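Bradyzoite surface antigen BSR4 (Toxoplasma gondii, PDB 2JKS) is a surface antigen of the bradyzoite stage, a member of the SAG1-related superfamily with two SRS domains, and probably takes part in host-cell attachment or immune recognition. Local coordinates at residues F44-P58 with D131-A143. Residues are numbered along the deposited sequence; the frame is centred on the assembly and turned at random.
Sequences FECSATQALSISTIP and DKAFVVGCQATSA
Cys46 and Cys138 join the two sheets of a beta sandwich in an SRS domain: strand 41-47 belongs to one sheet, while strands 53-67 and 132-141 lie side by side in the other. The bridge, 2.0 Å from Cys46 SG to Cys138 SG, has a chi3 of 82°, close to the relaxed right angle of a disulfide. Both cysteines hold their sulfur anti to the carbonyl carbon, which brings the two sulfurs together between the sheets.

The Phe44 ring packs against this bridge. Cys46 SG lies over one face, offset toward the rim, whereas Cys138 SG approaches obliquely, 3.5 Å from Phe44 CE2; the polarisable sulfurs suit an aromatic neighbour. The carbonyl carbon of Gly137 meets the ring's edge, and the Phe44 and Val136 side chains run past each other in opposite directions, with Val136 CG2 touching Phe44 CD2. Ile54 adds its CG2 branch against Cys138 CB at 3.9 Å, and Trp118 touches Phe44 and Thr56 from strand 116-121.

Between the neighbouring antiparallel strands, Ser55 and Gln139 form a hydrogen-bonded pair, with both N-H...O angles at 166°. On the face turned away from the disulfide, Ile57 lays CD1 against Gln139 CB, its aliphatic branch meeting the aliphatic base of a residue whose OE1 is bound by Gly80 N. Ser53, Ser55 and Thr141 put hydroxyls on the more exposed part of this face, where a water donates to the backbone oxygens Ser53 O and Gln139 O, the latter 2.9 Å away, and also hydrogen-bonds Thr141 OG1 at 2.7 Å.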
ATOM      1  N   PHE A  44      19.356  -7.049   4.553  1.00 29.29           N
ATOM      2  CA  PHE A  44      19.317  -8.149   5.512  1.00 29.61           C
ATOM      3  C   PHE A  44      20.587  -8.971   5.334  1.00 30.32           C
ATOM      4  O   PHE A  44      20.884  -9.421   4.236  1.00 29.94           O
ATOM      5  CB  PHE A  44      18.053  -9.015   5.323  1.00 30.15           C
ATOM      6  CG  PHE A  44      17.845 -10.073   6.407  1.00 29.95           C
ATOM      7  CD1 PHE A  44      18.063  -9.784   7.747  1.00 28.86           C
ATOM      8  CD2 PHE A  44      17.405 -11.357   6.058  1.00 32.15           C
ATOM      9  CE1 PHE A  44      17.850 -10.731   8.739  1.00 32.88           C
ATOM     10  CE2 PHE A  44      17.183 -12.323   7.038  1.00 28.12           C
ATOM     11  CZ  PHE A  44      17.402 -11.993   8.395  1.00 34.32           C
ATOM     12  N   GLU A  45      21.329  -9.135   6.418  1.00 30.38           N
ATOM     13  CA  GLU A  45      22.559  -9.925   6.371  1.00 32.12           C
ATOM     14  C   GLU A  45      22.545 -11.016   7.440  1.00 32.41           C
ATOM     15  O   GLU A  45      22.028 -10.798   8.562  1.00 34.11           O
ATOM     16  CB  GLU A  45      23.782  -9.029   6.496  1.00 31.21           C
ATOM     17  CG  GLU A  45      25.071  -9.809   6.644  1.00 34.88           C
ATOM     18  CD  GLU A  45      26.299  -8.913   6.644  1.00 41.70           C
ATOM     19  OE1 GLU A  45      26.132  -7.677   6.826  1.00 37.24           O
ATOM     20  OE2 GLU A  45      27.430  -9.462   6.470  1.00 45.48           O
ATOM     21  N   CYS A  46      23.042 -12.199   7.083  1.00 32.46           N
ATOM     22  CA  CYS A  46      23.155 -13.305   8.043  1.00 32.89           C
ATOM     23  C   CYS A  46      24.519 -13.940   7.992  1.00 34.31           C
ATOM     24  O   CYS A  46      24.950 -14.389   6.929  1.00 33.19           O
ATOM     25  CB  CYS A  46      22.088 -14.350   7.788  1.00 32.41           C
ATOM     26  SG  CYS A  46      20.457 -13.616   7.946  1.00 34.06           S
ATOM     27  N   SER A  47      25.196 -13.962   9.138  1.00 35.82           N
ATOM     28  CA  SER A  47      26.544 -14.490   9.180  1.00 39.04           C
ATOM     29  C   SER A  47      26.713 -15.419  10.364  1.00 40.51           C
ATOM     30  O   SER A  47      26.009 -15.304  11.367  1.00 39.21           O
ATOM     31  CB  SER A  47      27.580 -13.361   9.170  1.00 40.05           C
ATOM     32  OG  SER A  47      27.529 -12.603  10.352  1.00 43.42           O
ATOM     33  N   ALA A  48      27.621 -16.373  10.222  1.00 42.50           N
ATOM     34  CA  ALA A  48      27.803 -17.370  11.238  1.00 44.93           C
ATOM     35  C   ALA A  48      29.258 -17.789  11.256  1.00 47.59           C
ATOM     36  O   ALA A  48      30.010 -17.531  10.309  1.00 46.18           O
ATOM     37  CB  ALA A  48      26.911 -18.560  10.967  1.00 44.63           C
ATOM     38  N   THR A  49      29.638 -18.411  12.366  1.00 51.21           N
ATOM     39  CA  THR A  49      30.976 -18.988  12.545  1.00 54.69           C
ATOM     40  C   THR A  49      31.075 -20.245  11.672  1.00 56.75           C
ATOM     41  O   THR A  49      30.051 -20.832  11.315  1.00 57.29           O
ATOM     42  CB  THR A  49      31.198 -19.364  14.011  1.00 54.22           C
ATOM     43  OG1 THR A  49      30.263 -20.388  14.376  1.00 55.59           O
ATOM     44  CG2 THR A  49      31.000 -18.148  14.913  1.00 54.52           C
ATOM     45  N   GLN A  50      32.302 -20.666  11.362  1.00 59.11           N
ATOM     46  CA  GLN A  50      32.558 -21.691  10.328  1.00 60.74           C
ATOM     47  C   GLN A  50      31.794 -23.035  10.408  1.00 60.28           C
ATOM     48  O   GLN A  50      31.538 -23.636   9.372  1.00 60.94           O
ATOM     49  CB  GLN A  50      34.068 -21.954  10.189  1.00 61.12           C
ATOM     50  CG  GLN A  50      34.902 -20.739   9.713  1.00 62.47           C
ATOM     51  CD  GLN A  50      36.392 -20.836  10.098  1.00 63.26           C
ATOM     52  OE1 GLN A  50      37.200 -19.960   9.739  1.00 66.41           O
ATOM     53  NE2 GLN A  50      36.762 -21.907  10.827  1.00 65.75           N
ATOM     54  N   ALA A  51      31.427 -23.502  11.605  1.00 59.74           N
ATOM     55  CA  ALA A  51      30.740 -24.812  11.748  1.00 58.82           C
ATOM     56  C   ALA A  51      29.207 -24.823  11.518  1.00 58.36           C
ATOM     57  O   ALA A  51      28.581 -25.899  11.484  1.00 58.13           O
ATOM     58  CB  ALA A  51      31.086 -25.468  13.105  1.00 59.19           C
ATOM     59  N   LEU A  52      28.610 -23.637  11.344  1.00 57.05           N
ATOM     60  CA  LEU A  52      27.151 -23.522  11.232  1.00 55.07           C
ATOM     61  C   LEU A  52      26.699 -23.332   9.788  1.00 53.89           C
ATOM     62  O   LEU A  52      27.283 -22.525   9.066  1.00 54.38           O
ATOM     63  CB  LEU A  52      26.644 -22.359  12.091  1.00 54.65           C
ATOM     64  CG  LEU A  52      26.880 -22.482  13.595  1.00 54.41           C
ATOM     65  CD1 LEU A  52      26.609 -21.153  14.291  1.00 52.72           C
ATOM     66  CD2 LEU A  52      26.019 -23.613  14.173  1.00 53.59           C
ATOM     67  N   SER A  53      25.676 -24.075   9.370  1.00 51.48           N
ATOM     68  CA  SER A  53      25.022 -23.778   8.105  1.00 49.55           C
ATOM     69  C   SER A  53      23.813 -22.860   8.346  1.00 48.48           C
ATOM     70  O   SER A  53      23.027 -23.082   9.280  1.00 47.55           O
ATOM     71  CB  SER A  53      24.621 -25.046   7.360  1.00 49.66           C
ATOM     72  OG  SER A  53      23.838 -25.889   8.173  1.00 50.69           O
ATOM     73  N   ILE A  54      23.698 -21.827   7.514  1.00 46.77           N
ATOM     74  CA  ILE A  54      22.588 -20.862   7.616  1.00 46.00           C
ATOM     75  C   ILE A  54      21.624 -21.161   6.483  1.00 44.60           C
ATOM     76  O   ILE A  54      22.042 -21.470   5.360  1.00 44.26           O
ATOM     77  CB  ILE A  54      23.095 -19.404   7.521  1.00 46.63           C
ATOM     78  CG1 ILE A  54      24.221 -19.155   8.526  1.00 47.98           C
ATOM     79  CG2 ILE A  54      21.943 -18.369   7.703  1.00 47.73           C
ATOM     80  CD1 ILE A  54      24.700 -17.713   8.524  1.00 49.57           C
ATOM     81  N   SER A  55      20.336 -21.140   6.789  1.00 42.74           N
ATOM     82  CA  SER A  55      19.307 -21.130   5.758  1.00 41.00           C
ATOM     83  C   SER A  55      18.437 -19.890   5.985  1.00 39.90           C
ATOM     84  O   SER A  55      18.547 -19.244   7.013  1.00 38.47           O
ATOM     85  CB  SER A  55      18.455 -22.397   5.838  1.00 41.77           C
ATOM     86  OG  SER A  55      17.770 -22.481   7.082  1.00 42.41           O
ATOM     87  N   THR A  56      17.602 -19.547   5.010  1.00 39.28           N
ATOM     88  CA  THR A  56      16.646 -18.482   5.199  1.00 37.08           C
ATOM     89  C   THR A  56      15.237 -19.011   5.429  1.00 37.27           C
ATOM     90  O   THR A  56      14.955 -20.182   5.195  1.00 36.29           O
ATOM     91  CB  THR A  56      16.593 -17.521   3.969  1.00 36.89           C
ATOM     92  OG1 THR A  56      16.331 -18.283   2.782  1.00 35.21           O
ATOM     93  CG2 THR A  56      17.912 -16.699   3.829  1.00 35.59           C
ATOM     94  N   ILE A  57      14.362 -18.098   5.864  1.00 36.43           N
ATOM     95  CA  ILE A  57      12.919 -18.324   5.973  1.00 37.87           C
ATOM     96  C   ILE A  57      12.244 -17.139   5.245  1.00 35.90           C
ATOM     97  O   ILE A  57      12.470 -15.986   5.597  1.00 37.07           O
ATOM     98  CB  ILE A  57      12.411 -18.391   7.454  1.00 38.09           C
ATOM     99  CG1 ILE A  57      12.961 -19.636   8.164  1.00 41.34           C
ATOM    100  CG2 ILE A  57      10.893 -18.466   7.487  1.00 38.58           C
ATOM    101  CD1 ILE A  57      14.273 -19.421   8.981  1.00 44.49           C
ATOM    102  N   PRO A  58      11.508 -17.411   4.172  1.00 35.92           N
ATOM    103  CA  PRO A  58      11.337 -18.719   3.540  1.00 36.17           C
ATOM    104  C   PRO A  58      12.665 -19.224   2.963  1.00 35.69           C
ATOM    105  O   PRO A  58      13.639 -18.491   2.931  1.00 33.92           O
ATOM    106  CB  PRO A  58      10.359 -18.438   2.385  1.00 36.09           C
ATOM    107  CG  PRO A  58       9.780 -17.094   2.684  1.00 36.88           C
ATOM    108  CD  PRO A  58      10.824 -16.347   3.423  1.00 35.13           C
ATOM    109  N   ASP A 131      -1.566  -0.714   4.300  1.00 29.23           N
ATOM    110  CA  ASP A 131      -0.354  -1.037   5.086  1.00 30.09           C
ATOM    111  C   ASP A 131      -0.090  -2.533   5.063  1.00 30.02           C
ATOM    112  O   ASP A 131      -1.011  -3.300   5.263  1.00 30.07           O
ATOM    113  CB  ASP A 131      -0.474  -0.515   6.520  1.00 30.43           C
ATOM    114  CG  ASP A 131      -0.564   1.009   6.585  1.00 28.40           C
ATOM    115  OD1 ASP A 131       0.012   1.707   5.719  1.00 30.24           O
ATOM    116  OD2 ASP A 131      -1.193   1.529   7.518  1.00 28.15           O
ATOM    117  N   LYS A 132       1.157  -2.926   4.780  1.00 30.17           N
ATOM    118  CA  LYS A 132       1.531  -4.328   4.721  1.00 30.01           C
ATOM    119  C   LYS A 132       2.684  -4.656   5.666  1.00 29.28           C
ATOM    120  O   LYS A 132       3.503  -3.799   6.025  1.00 29.66           O
ATOM    121  CB  LYS A 132       1.935  -4.745   3.291  1.00 29.76           C
ATOM    122  CG  LYS A 132       0.910  -4.426   2.185  1.00 31.74           C
ATOM    123  CD  LYS A 132      -0.324  -5.341   2.279  1.00 32.15           C
ATOM    124  CE  LYS A 132      -1.330  -4.933   1.199  1.00 33.45           C
ATOM    125  NZ  LYS A 132      -2.526  -5.817   1.308  1.00 36.71           N
ATOM    126  N   ALA A 133       2.780  -5.934   6.001  1.00 28.68           N
ATOM    127  CA  ALA A 133       3.913  -6.476   6.736  1.00 28.48           C
ATOM    128  C   ALA A 133       4.278  -7.861   6.207  1.00 28.14           C
ATOM    129  O   ALA A 133       3.400  -8.663   5.829  1.00 29.41           O
ATOM    130  CB  ALA A 133       3.578  -6.551   8.235  1.00 27.67           C
ATOM    131  N   PHE A 134       5.560  -8.173   6.232  1.00 27.75           N
ATOM    132  CA  PHE A 134       6.005  -9.540   5.954  1.00 27.56           C
ATOM    133  C   PHE A 134       7.132  -9.871   6.895  1.00 27.61           C
ATOM    134  O   PHE A 134       7.581  -8.998   7.665  1.00 27.12           O
ATOM    135  CB  PHE A 134       6.424  -9.705   4.465  1.00 27.34           C
ATOM    136  CG  PHE A 134       7.674  -8.914   4.061  1.00 27.47           C
ATOM    137  CD1 PHE A 134       8.961  -9.425   4.341  1.00 26.05           C
ATOM    138  CD2 PHE A 134       7.556  -7.695   3.390  1.00 25.28           C
ATOM    139  CE1 PHE A 134      10.084  -8.753   3.991  1.00 25.12           C
ATOM    140  CE2 PHE A 134       8.730  -6.985   2.983  1.00 25.63           C
ATOM    141  CZ  PHE A 134       9.984  -7.540   3.288  1.00 22.42           C
ATOM    142  N   VAL A 135       7.569 -11.128   6.833  1.00 27.46           N
ATOM    143  CA  VAL A 135       8.597 -11.682   7.727  1.00 27.23           C
ATOM    144  C   VAL A 135       9.608 -12.461   6.837  1.00 28.33           C
ATOM    145  O   VAL A 135       9.236 -13.164   5.870  1.00 28.44           O
ATOM    146  CB  VAL A 135       7.966 -12.610   8.870  1.00 27.36           C
ATOM    147  CG1 VAL A 135       8.996 -13.562   9.473  1.00 28.43           C
ATOM    148  CG2 VAL A 135       7.353 -11.787  10.008  1.00 27.20           C
ATOM    149  N   VAL A 136      10.875 -12.290   7.160  1.00 28.11           N
ATOM    150  CA  VAL A 136      11.983 -13.077   6.620  1.00 28.28           C
ATOM    151  C   VAL A 136      12.848 -13.387   7.860  1.00 28.82           C
ATOM    152  O   VAL A 136      12.667 -12.798   8.938  1.00 29.10           O
ATOM    153  CB  VAL A 136      12.801 -12.323   5.473  1.00 27.34           C
ATOM    154  CG1 VAL A 136      11.952 -12.087   4.170  1.00 24.54           C
ATOM    155  CG2 VAL A 136      13.384 -10.945   5.986  1.00 26.61           C
ATOM    156  N   GLY A 137      13.776 -14.314   7.720  1.00 29.67           N
ATOM    157  CA  GLY A 137      14.585 -14.690   8.860  1.00 31.49           C
ATOM    158  C   GLY A 137      15.769 -15.517   8.417  1.00 32.73           C
ATOM    159  O   GLY A 137      15.877 -15.866   7.246  1.00 33.42           O
ATOM    160  N   CYS A 138      16.670 -15.810   9.350  1.00 33.53           N
ATOM    161  CA  CYS A 138      17.739 -16.776   9.098  1.00 35.21           C
ATOM    162  C   CYS A 138      17.726 -17.774  10.242  1.00 35.07           C
ATOM    163  O   CYS A 138      17.360 -17.429  11.346  1.00 34.27           O
ATOM    164  CB  CYS A 138      19.104 -16.073   8.997  1.00 35.19           C
ATOM    165  SG  CYS A 138      19.225 -15.127   7.490  1.00 36.28           S
ATOM    166  N   GLN A 139      18.114 -19.006   9.952  1.00 36.54           N
ATOM    167  CA  GLN A 139      18.254 -20.048  10.991  1.00 37.11           C
ATOM    168  C   GLN A 139      19.606 -20.715  10.777  1.00 37.72           C
ATOM    169  O   GLN A 139      19.998 -21.009   9.629  1.00 36.53           O
ATOM    170  CB  GLN A 139      17.124 -21.061  10.873  1.00 37.13           C
ATOM    171  CG  GLN A 139      17.063 -22.065  12.024  1.00 39.96           C
ATOM    172  CD  GLN A 139      15.686 -22.642  12.185  1.00 43.71           C
ATOM    173  OE1 GLN A 139      14.924 -22.254  13.074  1.00 45.55           O
ATOM    174  NE2 GLN A 139      15.349 -23.576  11.317  1.00 46.23           N
ATOM    175  N   ALA A 140      20.309 -20.935  11.890  1.00 37.88           N
ATOM    176  CA  ALA A 140      21.633 -21.495  11.872  1.00 38.77           C
ATOM    177  C   ALA A 140      21.476 -22.835  12.561  1.00 40.26           C
ATOM    178  O   ALA A 140      20.825 -22.914  13.610  1.00 40.09           O
ATOM    179  CB  ALA A 140      22.588 -20.612  12.612  1.00 36.87           C
ATOM    180  N   THR A 141      22.027 -23.882  11.953  1.00 41.03           N
ATOM    181  CA  THR A 141      21.929 -25.218  12.513  1.00 42.56           C
ATOM    182  C   THR A 141      23.337 -25.723  12.851  1.00 42.86           C
ATOM    183  O   THR A 141      24.268 -25.546  12.062  1.00 40.47           O
ATOM    184  CB  THR A 141      21.197 -26.217  11.568  1.00 43.36           C
ATOM    185  OG1 THR A 141      19.934 -25.669  11.147  1.00 43.90           O
ATOM    186  CG2 THR A 141      20.937 -27.561  12.308  1.00 43.05           C
ATOM    187  N   SER A 142      23.468 -26.298  14.056  1.00 44.39           N
ATOM    188  CA  SER A 142      24.723 -26.906  14.540  1.00 46.44           C
ATOM    189  C   SER A 142      24.879 -28.299  13.967  1.00 47.30           C
ATOM    190  O   SER A 142      23.891 -28.982  13.719  1.00 47.76           O
ATOM    191  CB  SER A 142      24.713 -27.029  16.072  1.00 46.20           C
ATOM    192  OG  SER A 142      23.518 -27.676  16.506  1.00 46.62           O
ATOM    193  N   ALA A 143      26.125 -28.726  13.762  1.00 49.20           N
ATOM    194  CA  ALA A 143      26.379 -30.113  13.391  1.00 50.14           C
ATOM    195  C   ALA A 143      26.566 -30.957  14.645  1.00 50.74           C
ATOM    196  O   ALA A 143      25.577 -31.422  15.238  1.00 51.79           O
ATOM    197  CB  ALA A 143      27.590 -30.237  12.440  1.00 50.41           C
TER
HETATM  198  O   HOH W   1      20.112 -23.820   9.120  1.00 42.28           O